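Local coordinates for flagellar regulatory protein C (PDB 4QHS), which is a sigma-54 activator whose heptameric AAA+ domain hydrolyses ATP, probably to drive transcription of flagellar genes, at residues A[85-90]-A[123-128]; A[56-61]-A[150-155]; A[40-45]-A[159-164]. All blocks are in the same frame, centred on the assembly; numbering follows the deposited sequence.

Overall arrangement
All three contacts belong to the AAA+ core. Contacts 2 and 3 share its parallel sheet, their centres about 17 Å apart: the neighbouring strands 152-157 and 41-44 are linked by probable hydrogen bonds from Ala-155 N to Val-41 O (2.8 Å) and from Ile-43 N to Ala-155 O (2.7 Å). The P-loop lies between strand 41-44 and helix 51-61 and holds no nucleotide in this structure; contact 3 reaches the start of this loop at Gly-45, whereas contact 2 involves the far end of the helix that follows it. Contact 1 lies farther out, about 20 Å centre to centre from either, at the base of the loop carrying the GAFTGA motif; its nearest atoms are about 6 Å from contact 3.

Contact 1 (A[85-90]-A[123-128]); sequences TLFGYE and LNLQAK
The ring of Phe-87 takes Leu-125 at its edge, where CD2 lies near the ring plane, 3.4 Å from CE2. Lys-128 approaches obliquely, its CB 3.6 Å from CZ of Phe-87, while its chain bends at chi2 and chi3 to carry NZ over one face. There NZ stands 6.0 Å from the centroid of the Phe-87 ring, 15° off the normal, too far for more than a weak attraction. The ammonium group has a stronger partner in Asp-79 of a neighbouring subunit, with which it forms a salt bridge. Lysine suits this place because its methylene carbons can border an aromatic ring while its charge reaches across to the next protomer. Phe-87 is set toward the helix by a CG anti to its carbonyl carbon (chi1 -64°), and the flat, apolar ring packs at the buried boundary between the two helices. Leu-125 also touches Leu-82 and Glu-83, so it rests along helix 82-87. Gly-88, just after that helix, takes positive phi, which glycine adopts easily. The contact thus joins helix 123-135 to the base of the GAFTGA loop, the insertion that marks sigma-54 activators among AAA+ proteins.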
ATOM      1  N   THR A  85     -17.721  22.102 -10.644  1.00 42.13           N
ATOM      2  CA  THR A  85     -17.966  23.356 -11.340  1.00 40.23           C
ATOM      3  C   THR A  85     -18.924  23.145 -12.509  1.00 32.96           C
ATOM      4  O   THR A  85     -19.869  23.902 -12.692  1.00 33.46           O
ATOM      5  CB  THR A  85     -16.674  23.960 -11.853  1.00 48.89           C
ATOM      6  OG1 THR A  85     -16.020  22.995 -12.673  1.00 73.81           O
ATOM      7  CG2 THR A  85     -15.771  24.264 -10.701  1.00 41.57           C
ATOM      8  N   LEU A  86     -18.700  22.086 -13.274  1.00 31.73           N
ATOM      9  CA  LEU A  86     -19.553  21.778 -14.425  1.00 35.15           C
ATOM     10  C   LEU A  86     -21.012  21.495 -14.056  1.00 40.10           C
ATOM     11  O   LEU A  86     -21.937  22.065 -14.652  1.00 35.30           O
ATOM     12  CB  LEU A  86     -18.989  20.574 -15.190  1.00 31.10           C
ATOM     13  CG  LEU A  86     -18.152  20.942 -16.413  1.00 65.61           C
ATOM     14  CD1 LEU A  86     -17.571  19.690 -17.069  1.00 66.20           C
ATOM     15  CD2 LEU A  86     -18.967  21.770 -17.422  1.00 56.86           C
ATOM     16  N   PHE A  87     -21.208  20.617 -13.071  1.00 41.28           N
ATOM     17  CA  PHE A  87     -22.536  20.117 -12.732  1.00 32.77           C
ATOM     18  C   PHE A  87     -23.167  20.819 -11.543  1.00 35.90           C
ATOM     19  O   PHE A  87     -24.381  20.756 -11.352  1.00 35.82           O
ATOM     20  CB  PHE A  87     -22.464  18.613 -12.467  1.00 33.97           C
ATOM     21  CG  PHE A  87     -22.078  17.832 -13.674  1.00 44.60           C
ATOM     22  CD1 PHE A  87     -23.011  17.533 -14.646  1.00 58.04           C
ATOM     23  CD2 PHE A  87     -20.772  17.434 -13.866  1.00 50.68           C
ATOM     24  CE1 PHE A  87     -22.650  16.829 -15.784  1.00 63.45           C
ATOM     25  CE2 PHE A  87     -20.410  16.726 -15.000  1.00 45.66           C
ATOM     26  CZ  PHE A  87     -21.348  16.427 -15.957  1.00 51.09           C
ATOM     27  N   GLY A  88     -22.350  21.492 -10.743  1.00 39.63           N
ATOM     28  CA  GLY A  88     -22.855  22.128  -9.546  1.00 34.28           C
ATOM     29  C   GLY A  88     -23.069  21.046  -8.508  1.00 41.61           C
ATOM     30  O   GLY A  88     -22.880  19.865  -8.789  1.00 34.74           O
ATOM     31  N   TYR A  89     -23.491  21.442  -7.313  1.00 35.92           N
ATOM     32  CA  TYR A  89     -23.616  20.504  -6.216  1.00 44.69           C
ATOM     33  C   TYR A  89     -24.552  21.032  -5.146  1.00 45.24           C
ATOM     34  O   TYR A  89     -24.871  22.223  -5.095  1.00 38.49           O
ATOM     35  CB  TYR A  89     -22.243  20.204  -5.604  1.00 42.21           C
ATOM     36  CG  TYR A  89     -21.428  21.442  -5.275  1.00 40.32           C
ATOM     37  CD1 TYR A  89     -20.615  22.037  -6.240  1.00 45.23           C
ATOM     38  CD2 TYR A  89     -21.478  22.021  -4.008  1.00 43.32           C
ATOM     39  CE1 TYR A  89     -19.868  23.170  -5.950  1.00 45.52           C
ATOM     40  CE2 TYR A  89     -20.737  23.158  -3.710  1.00 44.33           C
ATOM     41  CZ  TYR A  89     -19.930  23.725  -4.685  1.00 48.48           C
ATOM     42  OH  TYR A  89     -19.179  24.843  -4.401  1.00 54.15           O
ATOM     43  N   GLU A  90     -24.994  20.121  -4.297  1.00 39.21           N
ATOM     44  CA  GLU A  90     -25.784  20.482  -3.140  1.00 48.67           C
ATOM     45  C   GLU A  90     -24.883  20.458  -1.917  1.00 49.92           C
ATOM     46  O   GLU A  90     -23.807  19.850  -1.936  1.00 45.78           O
ATOM     47  CB  GLU A  90     -26.981  19.542  -2.996  1.00 41.96           C
ATOM     48  CG  GLU A  90     -27.940  19.633  -4.196  1.00 49.84           C
ATOM     49  CD  GLU A  90     -28.676  20.974  -4.276  1.00 60.38           C
ATOM     50  OE1 GLU A  90     -28.903  21.613  -3.224  1.00 72.08           O
ATOM     51  OE2 GLU A  90     -29.040  21.391  -5.393  1.00 62.14           O
ATOM     52  N   LEU A 123     -12.806   9.509 -17.686  1.00 36.47           N
ATOM     53  CA  LEU A 123     -13.832   8.686 -18.306  1.00 34.77           C
ATOM     54  C   LEU A 123     -15.192   8.763 -17.587  1.00 29.53           C
ATOM     55  O   LEU A 123     -16.233   8.832 -18.229  1.00 36.60           O
ATOM     56  CB  LEU A 123     -13.330   7.238 -18.364  1.00 34.97           C
ATOM     57  CG  LEU A 123     -12.237   6.986 -19.414  1.00 42.27           C
ATOM     58  CD1 LEU A 123     -11.718   5.530 -19.361  1.00 38.12           C
ATOM     59  CD2 LEU A 123     -12.751   7.315 -20.795  1.00 31.09           C
ATOM     60  N   ASN A 124     -15.177   8.770 -16.257  1.00 32.83           N
ATOM     61  CA  ASN A 124     -16.405   8.937 -15.497  1.00 35.08           C
ATOM     62  C   ASN A 124     -17.109  10.249 -15.848  1.00 44.30           C
ATOM     63  O   ASN A 124     -18.324  10.298 -16.072  1.00 32.86           O
ATOM     64  CB  ASN A 124     -16.114   8.897 -14.007  1.00 31.81           C
ATOM     65  CG  ASN A 124     -17.379   8.895 -13.180  1.00 45.23           C
ATOM     66  OD1 ASN A 124     -18.132   7.926 -13.194  1.00 46.19           O
ATOM     67  ND2 ASN A 124     -17.624   9.984 -12.454  1.00 37.61           N
ATOM     68  N   LEU A 125     -16.340  11.312 -15.876  1.00 41.26           N
ATOM     69  CA  LEU A 125     -16.825  12.604 -16.220  1.00 31.88           C
ATOM     70  C   LEU A 125     -17.404  12.594 -17.600  1.00 34.53           C
ATOM     71  O   LEU A 125     -18.410  13.182 -17.834  1.00 38.41           O
ATOM     72  CB  LEU A 125     -15.689  13.587 -16.160  1.00 31.16           C
ATOM     73  CG  LEU A 125     -15.947  14.847 -15.380  1.00 50.66           C
ATOM     74  CD1 LEU A 125     -14.937  15.875 -15.716  1.00 39.69           C
ATOM     75  CD2 LEU A 125     -17.313  15.363 -15.665  1.00 57.49           C
ATOM     76  N   GLN A 126     -16.736  11.925 -18.509  1.00 25.41           N
ATOM     77  CA  GLN A 126     -17.199  11.860 -19.888  1.00 32.49           C
ATOM     78  C   GLN A 126     -18.558  11.183 -19.995  1.00 29.27           C
ATOM     79  O   GLN A 126     -19.413  11.613 -20.769  1.00 32.18           O
ATOM     80  CB  GLN A 126     -16.207  11.106 -20.764  1.00 33.90           C
ATOM     81  CG  GLN A 126     -14.894  11.793 -20.979  1.00 30.21           C
ATOM     82  CD  GLN A 126     -13.957  10.893 -21.770  1.00 31.38           C
ATOM     83  OE1 GLN A 126     -14.391  10.204 -22.688  1.00 32.06           O
ATOM     84  NE2 GLN A 126     -12.694  10.856 -21.383  1.00 27.91           N
ATOM     85  N   ALA A 127     -18.728  10.093 -19.255  1.00 26.03           N
ATOM     86  CA  ALA A 127     -20.015   9.408 -19.190  1.00 34.28           C
ATOM     87  C   ALA A 127     -21.081  10.355 -18.643  1.00 29.28           C
ATOM     88  O   ALA A 127     -22.211  10.353 -19.111  1.00 30.41           O
ATOM     89  CB  ALA A 127     -19.926   8.136 -18.328  1.00 28.72           C
ATOM     90  N   LYS A 128     -20.742  11.191 -17.689  1.00 27.11           N
ATOM     91  CA  LYS A 128     -21.711  12.144 -17.199  1.00 33.12           C
ATOM     92  C   LYS A 128     -22.064  13.162 -18.272  1.00 36.51           C
ATOM     93  O   LYS A 128     -23.200  13.512 -18.438  1.00 35.22           O
ATOM     94  CB  LYS A 128     -21.219  12.862 -15.952  1.00 36.22           C
ATOM     95  CG  LYS A 128     -20.893  12.017 -14.770  1.00 38.40           C
ATOM     96  CD  LYS A 128     -21.719  12.436 -13.607  1.00 50.59           C
ATOM     97  CE  LYS A 128     -20.910  12.720 -12.382  1.00 67.78           C
ATOM     98  NZ  LYS A 128     -21.701  12.443 -11.155  1.00 63.93           N
TER

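Contact 2 (A[56-61]-A[150-155]); sequences RYIHNA and DVRVLA
The helix that follows the P-loop lies across the parallel sheet here, and Ile-58 is the residue it lowers onto Arg-152 and Leu-154 of strand 152-157. One methyl, CG2 of Ile-58, makes both contacts: it is 4.0 Å from CD2 of Leu-154 and 3.8 Å from NH1 of Arg-152. With CG1 anti to the carbonyl carbon (chi1 -74°), Ile-58 leaves CG2 facing the strand. Ile-58 and Leu-154 slide past each other in opposite directions, whereas Ile-58 and Arg-152 cross at about a right angle, with CG2 riding 3.7 Å above the guanidinium plane, toward its rim. In the 2-3-4-1-5 strand order typical of AAA+ ATPases, strand 152-157 is the middle one, so beta-branched and leucine side chains fit its buried faces. Arginine is the unusual residue at this depth, and its bonds explain it. NE donates to Ala-39 O and NH2 to Val-34 O, with a weak bond from NH1 to Ala-35 O, so the planar group serves carbonyls at and just beyond the end of helix 23-35, where a positive charge is probably favoured. Ala-31 and Ala-35 of that helix, whose small side chains probably allow close approach, also touch Ile-58.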
ATOM      1  N   ARG A  56     -16.336  32.412 -29.538  1.00 51.17           N
ATOM      2  CA  ARG A  56     -17.142  33.562 -29.188  1.00 58.79           C
ATOM      3  C   ARG A  56     -17.749  34.131 -30.469  1.00 54.85           C
ATOM      4  O   ARG A  56     -18.869  34.647 -30.470  1.00 51.24           O
ATOM      5  CB  ARG A  56     -16.306  34.603 -28.442  1.00 77.95           C
ATOM      6  CG  ARG A  56     -17.122  35.571 -27.585  1.00 88.61           C
ATOM      7  CD  ARG A  56     -16.277  36.183 -26.468  1.00 98.59           C
ATOM      8  NE  ARG A  56     -15.712  35.161 -25.587  1.00100.29           N
ATOM      9  CZ  ARG A  56     -14.410  34.936 -25.436  1.00104.03           C
ATOM     10  NH1 ARG A  56     -13.525  35.676 -26.098  1.00107.81           N
ATOM     11  NH2 ARG A  56     -13.991  33.976 -24.617  1.00103.94           N
ATOM     12  N   TYR A  57     -17.009  34.004 -31.564  1.00 50.30           N
ATOM     13  CA  TYR A  57     -17.502  34.399 -32.875  1.00 44.65           C
ATOM     14  C   TYR A  57     -18.703  33.544 -33.258  1.00 48.42           C
ATOM     15  O   TYR A  57     -19.688  34.029 -33.804  1.00 46.92           O
ATOM     16  CB  TYR A  57     -16.396  34.256 -33.908  1.00 47.36           C
ATOM     17  CG  TYR A  57     -16.824  34.484 -35.329  1.00 51.84           C
ATOM     18  CD1 TYR A  57     -17.436  33.477 -36.065  1.00 51.09           C
ATOM     19  CD2 TYR A  57     -16.591  35.698 -35.949  1.00 52.20           C
ATOM     20  CE1 TYR A  57     -17.820  33.687 -37.372  1.00 53.82           C
ATOM     21  CE2 TYR A  57     -16.966  35.914 -37.260  1.00 59.68           C
ATOM     22  CZ  TYR A  57     -17.582  34.906 -37.965  1.00 57.77           C
ATOM     23  OH  TYR A  57     -17.957  35.124 -39.274  1.00 58.72           O
ATOM     24  N   ILE A  58     -18.613  32.254 -32.972  1.00 42.04           N
ATOM     25  CA  ILE A  58     -19.702  31.362 -33.309  1.00 45.16           C
ATOM     26  C   ILE A  58     -20.969  31.764 -32.539  1.00 49.77           C
ATOM     27  O   ILE A  58     -22.054  31.853 -33.119  1.00 53.96           O
ATOM     28  CB  ILE A  58     -19.319  29.903 -33.028  1.00 43.32           C
ATOM     29  CG1 ILE A  58     -18.347  29.431 -34.112  1.00 44.38           C
ATOM     30  CG2 ILE A  58     -20.564  29.026 -32.991  1.00 45.18           C
ATOM     31  CD1 ILE A  58     -17.797  28.045 -33.909  1.00 39.38           C
ATOM     32  N   HIS A  59     -20.807  32.041 -31.247  1.00 40.34           N
ATOM     33  CA  HIS A  59     -21.913  32.468 -30.386  1.00 43.86           C
ATOM     34  C   HIS A  59     -22.626  33.677 -30.963  1.00 45.43           C
ATOM     35  O   HIS A  59     -23.844  33.685 -31.088  1.00 46.63           O
ATOM     36  CB  HIS A  59     -21.401  32.796 -28.986  1.00 41.64           C
ATOM     37  CG  HIS A  59     -22.470  33.220 -28.036  1.00 45.59           C
ATOM     38  ND1 HIS A  59     -23.314  32.319 -27.422  1.00 47.78           N
ATOM     39  CD2 HIS A  59     -22.832  34.447 -27.586  1.00 44.43           C
ATOM     40  CE1 HIS A  59     -24.150  32.972 -26.633  1.00 48.05           C
ATOM     41  NE2 HIS A  59     -23.875  34.263 -26.709  1.00 48.94           N
ATOM     42  N   ASN A  60     -21.847  34.688 -31.332  1.00 45.17           N
ATOM     43  CA  ASN A  60     -22.401  35.941 -31.814  1.00 56.75           C
ATOM     44  C   ASN A  60     -23.026  35.815 -33.190  1.00 57.09           C
ATOM     45  O   ASN A  60     -23.858  36.639 -33.563  1.00 62.31           O
ATOM     46  CB  ASN A  60     -21.323  37.034 -31.828  1.00 62.24           C
ATOM     47  CG  ASN A  60     -20.755  37.309 -30.443  1.00 75.88           C
ATOM     48  OD1 ASN A  60     -21.480  37.292 -29.445  1.00 83.18           O
ATOM     49  ND2 ASN A  60     -19.453  37.555 -30.376  1.00 79.13           N
ATOM     50  N   ALA A  61     -22.647  34.785 -33.943  1.00 47.44           N
ATOM     51  CA  ALA A  61     -23.211  34.617 -35.282  1.00 52.24           C
ATOM     52  C   ALA A  61     -24.460  33.745 -35.230  1.00 54.02           C
ATOM     53  O   ALA A  61     -25.179  33.605 -36.212  1.00 56.51           O
ATOM     54  CB  ALA A  61     -22.184  34.020 -36.222  1.00 54.88           C
ATOM     55  N   ASP A 150     -31.203  23.841 -22.149  1.00 40.43           N
ATOM     56  CA  ASP A 150     -31.325  24.401 -23.491  1.00 49.49           C
ATOM     57  C   ASP A 150     -30.025  25.153 -23.779  1.00 42.03           C
ATOM     58  O   ASP A 150     -29.967  26.378 -23.652  1.00 47.78           O
ATOM     59  CB  ASP A 150     -32.536  25.335 -23.599  1.00 55.11           C
ATOM     60  CG  ASP A 150     -32.624  26.051 -24.960  1.00 69.01           C
ATOM     61  OD1 ASP A 150     -32.305  25.436 -26.002  1.00 61.53           O
ATOM     62  OD2 ASP A 150     -33.017  27.240 -24.982  1.00 78.51           O
ATOM     63  N   VAL A 151     -28.984  24.408 -24.124  1.00 42.68           N
ATOM     64  CA  VAL A 151     -27.623  24.932 -24.159  1.00 42.51           C
ATOM     65  C   VAL A 151     -26.835  24.405 -25.375  1.00 39.86           C
ATOM     66  O   VAL A 151     -26.800  23.207 -25.640  1.00 31.27           O
ATOM     67  CB  VAL A 151     -26.847  24.565 -22.853  1.00 45.38           C
ATOM     68  CG1 VAL A 151     -25.385  25.003 -22.934  1.00 35.11           C
ATOM     69  CG2 VAL A 151     -27.523  25.171 -21.618  1.00 43.43           C
ATOM     70  N   ARG A 152     -26.211  25.322 -26.103  1.00 37.37           N
ATOM     71  CA  ARG A 152     -25.381  24.987 -27.247  1.00 32.34           C
ATOM     72  C   ARG A 152     -23.979  24.689 -26.747  1.00 38.02           C
ATOM     73  O   ARG A 152     -23.411  25.451 -25.955  1.00 37.97           O
ATOM     74  CB  ARG A 152     -25.358  26.140 -28.260  1.00 43.05           C
ATOM     75  CG  ARG A 152     -25.062  25.735 -29.702  1.00 40.89           C
ATOM     76  CD  ARG A 152     -23.643  26.065 -30.135  1.00 34.75           C
ATOM     77  NE  ARG A 152     -23.382  25.570 -31.490  1.00 49.15           N
ATOM     78  CZ  ARG A 152     -23.579  26.267 -32.608  1.00 50.54           C
ATOM     79  NH1 ARG A 152     -24.030  27.514 -32.550  1.00 39.23           N
ATOM     80  NH2 ARG A 152     -23.314  25.717 -33.793  1.00 38.67           N
ATOM     81  N   VAL A 153     -23.416  23.584 -27.206  1.00 30.30           N
ATOM     82  CA  VAL A 153     -22.100  23.179 -26.748  1.00 37.61           C
ATOM     83  C   VAL A 153     -21.007  23.433 -27.781  1.00 44.53           C
ATOM     84  O   VAL A 153     -21.109  23.023 -28.942  1.00 48.84           O
ATOM     85  CB  VAL A 153     -22.080  21.699 -26.372  1.00 39.15           C
ATOM     86  CG1 VAL A 153     -20.659  21.248 -26.141  1.00 37.08           C
ATOM     87  CG2 VAL A 153     -22.932  21.472 -25.135  1.00 44.58           C
ATOM     88  N   LEU A 154     -19.978  24.137 -27.338  1.00 38.70           N
ATOM     89  CA  LEU A 154     -18.739  24.268 -28.073  1.00 42.64           C
ATOM     90  C   LEU A 154     -17.666  23.586 -27.241  1.00 36.90           C
ATOM     91  O   LEU A 154     -17.706  23.658 -26.011  1.00 40.34           O
ATOM     92  CB  LEU A 154     -18.380  25.739 -28.331  1.00 37.43           C
ATOM     93  CG  LEU A 154     -19.417  26.692 -28.931  1.00 42.83           C
ATOM     94  CD1 LEU A 154     -18.808  28.064 -29.068  1.00 50.79           C
ATOM     95  CD2 LEU A 154     -19.925  26.216 -30.264  1.00 42.23           C
ATOM     96  N   ALA A 155     -16.729  22.922 -27.909  1.00 39.26           N
ATOM     97  CA  ALA A 155     -15.580  22.312 -27.239  1.00 40.46           C
ATOM     98  C   ALA A 155     -14.289  22.571 -27.999  1.00 44.73           C
ATOM     99  O   ALA A 155     -14.316  22.862 -29.194  1.00 44.61           O
ATOM    100  CB  ALA A 155     -15.784  20.825 -27.084  1.00 29.29           C
TER

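Contact 3 (A[40-45]-A[159-164]); sequences NVMILG and RDLKQY
Met-42 meets Leu-161 tip to tip, its CE methyl 3.7 Å from CD1 of Leu-161 and its SD 4.0 Å from the same methyl. The thioether is turned to do this: CG lies anti to the backbone N (chi1 179°), then the chain folds at both chi2 and chi3, bringing sulfur and terminal methyl together against one leucine branch. A flexible, unbranched methionine suits a strand residue that must reach a helix start, and Leu-161 gives it a compact buried partner. Farther along the strand the fit is looser, CD2 of Leu-44 coming within 4.3 Å of the carbonyl O of Arg-159.

The turn leading into helix 161-166 is shaped by Asp-160, its N-cap. OD1 of Asp-160 accepts from Gln-163 N at 3.2 Å with an N-H...O angle of 161°, the donor standing above the carboxylate plane. An aspartate is apt here because its acceptor satisfies an amide that the first helical turn cannot, and its negative charge probably suits the positive end of the helix dipole. CE1 at the rim of the Tyr-164 ring sits 3.2 Å above the guanidinium plane of Arg-159, over its centre, while NE stands off-centre above the ring.

Gly-45 opens the P-loop at backbone angles that call for glycine, and Lys-51 NZ bonds to its carbonyl and to that of Ile-43. Strand 41-44 runs between strands 152-157 and 182-184; helix 51-61 packs on it through Val-41 and Ile-43, while Met-42 and Leu-161 also meet helix 172-178, at Leu-178 and Tyr-175.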
ATOM      1  N   ASN A  40     -23.197  20.772 -32.047  1.00 39.43           N
ATOM      2  CA  ASN A  40     -21.997  20.816 -31.265  1.00 30.94           C
ATOM      3  C   ASN A  40     -20.834  21.078 -32.158  1.00 38.06           C
ATOM      4  O   ASN A  40     -20.769  20.564 -33.235  1.00 34.77           O
ATOM      5  CB  ASN A  40     -21.748  19.512 -30.564  1.00 31.12           C
ATOM      6  CG  ASN A  40     -22.788  19.172 -29.584  1.00 37.02           C
ATOM      7  OD1 ASN A  40     -23.352  20.009 -28.930  1.00 43.43           O
ATOM      8  ND2 ASN A  40     -23.028  17.923 -29.455  1.00 46.38           N
ATOM      9  N   VAL A  41     -19.916  21.892 -31.696  1.00 32.61           N
ATOM     10  CA  VAL A  41     -18.747  22.265 -32.486  1.00 37.40           C
ATOM     11  C   VAL A  41     -17.452  21.962 -31.741  1.00 31.00           C
ATOM     12  O   VAL A  41     -17.246  22.433 -30.611  1.00 37.07           O
ATOM     13  CB  VAL A  41     -18.740  23.760 -32.842  1.00 43.93           C
ATOM     14  CG1 VAL A  41     -17.486  24.072 -33.633  1.00 41.00           C
ATOM     15  CG2 VAL A  41     -20.002  24.147 -33.599  1.00 33.85           C
ATOM     16  N   MET A  42     -16.595  21.175 -32.370  1.00 30.52           N
ATOM     17  CA  MET A  42     -15.279  20.862 -31.824  1.00 35.61           C
ATOM     18  C   MET A  42     -14.204  21.701 -32.522  1.00 42.18           C
ATOM     19  O   MET A  42     -14.056  21.625 -33.736  1.00 39.18           O
ATOM     20  CB  MET A  42     -14.967  19.375 -31.992  1.00 37.19           C
ATOM     21  CG  MET A  42     -13.593  18.980 -31.463  1.00 37.63           C
ATOM     22  SD  MET A  42     -13.445  19.101 -29.670  1.00 40.42           S
ATOM     23  CE  MET A  42     -14.773  17.988 -29.213  1.00 40.22           C
ATOM     24  N   ILE A  43     -13.467  22.500 -31.762  1.00 38.87           N
ATOM     25  CA  ILE A  43     -12.379  23.280 -32.341  1.00 36.44           C
ATOM     26  C   ILE A  43     -11.019  22.678 -31.995  1.00 40.01           C
ATOM     27  O   ILE A  43     -10.570  22.704 -30.821  1.00 36.21           O
ATOM     28  CB  ILE A  43     -12.404  24.744 -31.871  1.00 46.22           C
ATOM     29  CG1 ILE A  43     -13.825  25.313 -31.941  1.00 35.63           C
ATOM     30  CG2 ILE A  43     -11.426  25.573 -32.701  1.00 40.71           C
ATOM     31  CD1 ILE A  43     -13.945  26.680 -31.315  1.00 44.50           C
ATOM     32  N   LEU A  44     -10.386  22.122 -33.027  1.00 39.08           N
ATOM     33  CA  LEU A  44      -9.089  21.461 -32.923  1.00 40.38           C
ATOM     34  C   LEU A  44      -7.963  22.452 -33.222  1.00 41.80           C
ATOM     35  O   LEU A  44      -8.209  23.556 -33.718  1.00 44.18           O
ATOM     36  CB  LEU A  44      -9.034  20.261 -33.877  1.00 31.89           C
ATOM     37  CG  LEU A  44     -10.211  19.297 -33.681  1.00 43.64           C
ATOM     38  CD1 LEU A  44     -10.268  18.210 -34.751  1.00 32.89           C
ATOM     39  CD2 LEU A  44     -10.153  18.680 -32.295  1.00 38.38           C
ATOM     40  N   GLY A  45      -6.732  22.060 -32.923  1.00 38.78           N
ATOM     41  CA  GLY A  45      -5.590  22.928 -33.164  1.00 38.78           C
ATOM     42  C   GLY A  45      -4.776  23.100 -31.902  1.00 45.61           C
ATOM     43  O   GLY A  45      -5.205  22.707 -30.816  1.00 44.60           O
ATOM     44  N   ARG A 159      -5.597  17.962 -28.966  1.00 43.62           N
ATOM     45  CA  ARG A 159      -5.105  16.678 -29.358  1.00 56.39           C
ATOM     46  C   ARG A 159      -6.048  15.949 -30.278  1.00 57.29           C
ATOM     47  O   ARG A 159      -7.204  16.283 -30.356  1.00 58.08           O
ATOM     48  CB  ARG A 159      -4.784  15.840 -28.138  1.00 57.74           C
ATOM     49  CG  ARG A 159      -5.949  15.540 -27.293  1.00 52.57           C
ATOM     50  CD  ARG A 159      -5.548  14.973 -25.981  1.00 58.33           C
ATOM     51  NE  ARG A 159      -4.454  14.054 -26.121  1.00 75.49           N
ATOM     52  CZ  ARG A 159      -3.707  13.632 -25.124  1.00 79.09           C
ATOM     53  NH1 ARG A 159      -3.947  14.058 -23.892  1.00 83.46           N
ATOM     54  NH2 ARG A 159      -2.715  12.804 -25.373  1.00 73.74           N
ATOM     55  N   ASP A 160      -5.515  14.966 -30.987  1.00 51.69           N
ATOM     56  CA  ASP A 160      -6.258  14.128 -31.908  1.00 43.26           C
ATOM     57  C   ASP A 160      -7.147  13.252 -31.100  1.00 43.46           C
ATOM     58  O   ASP A 160      -6.673  12.390 -30.425  1.00 53.30           O
ATOM     59  CB  ASP A 160      -5.279  13.278 -32.714  1.00 47.69           C
ATOM     60  CG  ASP A 160      -5.949  12.335 -33.690  1.00 53.77           C
ATOM     61  OD1 ASP A 160      -7.147  12.129 -33.623  1.00 62.72           O
ATOM     62  OD2 ASP A 160      -5.260  11.777 -34.538  1.00 60.54           O
ATOM     63  N   LEU A 161      -8.444  13.490 -31.171  1.00 42.57           N
ATOM     64  CA  LEU A 161      -9.394  12.820 -30.306  1.00 38.74           C
ATOM     65  C   LEU A 161      -9.751  11.440 -30.783  1.00 42.36           C
ATOM     66  O   LEU A 161     -10.033  10.579 -30.012  1.00 44.24           O
ATOM     67  CB  LEU A 161     -10.666  13.645 -30.151  1.00 38.91           C
ATOM     68  CG  LEU A 161     -10.742  14.805 -29.174  1.00 46.26           C
ATOM     69  CD1 LEU A 161     -12.126  15.357 -29.188  1.00 46.77           C
ATOM     70  CD2 LEU A 161     -10.375  14.412 -27.799  1.00 40.30           C
ATOM     71  N   LYS A 162      -9.752  11.243 -32.074  1.00 44.52           N
ATOM     72  CA  LYS A 162      -9.944   9.904 -32.631  1.00 43.39           C
ATOM     73  C   LYS A 162      -8.872   8.931 -32.100  1.00 50.87           C
ATOM     74  O   LYS A 162      -9.182   7.799 -31.717  1.00 51.31           O
ATOM     75  CB  LYS A 162      -9.929   9.971 -34.158  1.00 43.79           C
ATOM     76  CG  LYS A 162      -9.975   8.635 -34.885  1.00 55.95           C
ATOM     77  CD  LYS A 162     -10.072   8.862 -36.399  1.00 74.44           C
ATOM     78  CE  LYS A 162      -9.877   7.577 -37.205  1.00 84.09           C
ATOM     79  NZ  LYS A 162     -11.016   6.621 -37.060  1.00 90.44           N
ATOM     80  N   GLN A 163      -7.619   9.373 -32.040  1.00 44.00           N
ATOM     81  CA  GLN A 163      -6.571   8.488 -31.547  1.00 45.73           C
ATOM     82  C   GLN A 163      -6.699   8.299 -30.030  1.00 53.29           C
ATOM     83  O   GLN A 163      -6.463   7.206 -29.512  1.00 45.45           O
ATOM     84  CB  GLN A 163      -5.187   9.008 -31.958  1.00 52.90           C
ATOM     85  CG  GLN A 163      -4.962   8.787 -33.475  1.00 85.55           C
ATOM     86  CD  GLN A 163      -3.539   9.028 -33.973  1.00 96.51           C
ATOM     87  OE1 GLN A 163      -2.836   8.087 -34.367  1.00102.26           O
ATOM     88  NE2 GLN A 163      -3.129  10.294 -34.007  1.00 92.83           N
ATOM     89  N   TYR A 164      -7.128   9.356 -29.344  1.00 43.26           N
ATOM     90  CA  TYR A 164      -7.387   9.316 -27.911  1.00 40.95           C
ATOM     91  C   TYR A 164      -8.491   8.292 -27.587  1.00 48.56           C
ATOM     92  O   TYR A 164      -8.429   7.585 -26.577  1.00 43.91           O
ATOM     93  CB  TYR A 164      -7.765  10.722 -27.408  1.00 38.95           C
ATOM     94  CG  TYR A 164      -7.237  11.043 -26.026  1.00 54.93           C
ATOM     95  CD1 TYR A 164      -5.934  10.723 -25.666  1.00 61.51           C
ATOM     96  CD2 TYR A 164      -8.040  11.674 -25.080  1.00 52.73           C
ATOM     97  CE1 TYR A 164      -5.447  11.011 -24.395  1.00 66.00           C
ATOM     98  CE2 TYR A 164      -7.563  11.974 -23.817  1.00 57.94           C
ATOM     99  CZ  TYR A 164      -6.268  11.640 -23.474  1.00 69.42           C
ATOM    100  OH  TYR A 164      -5.800  11.935 -22.206  1.00 72.66           O
TER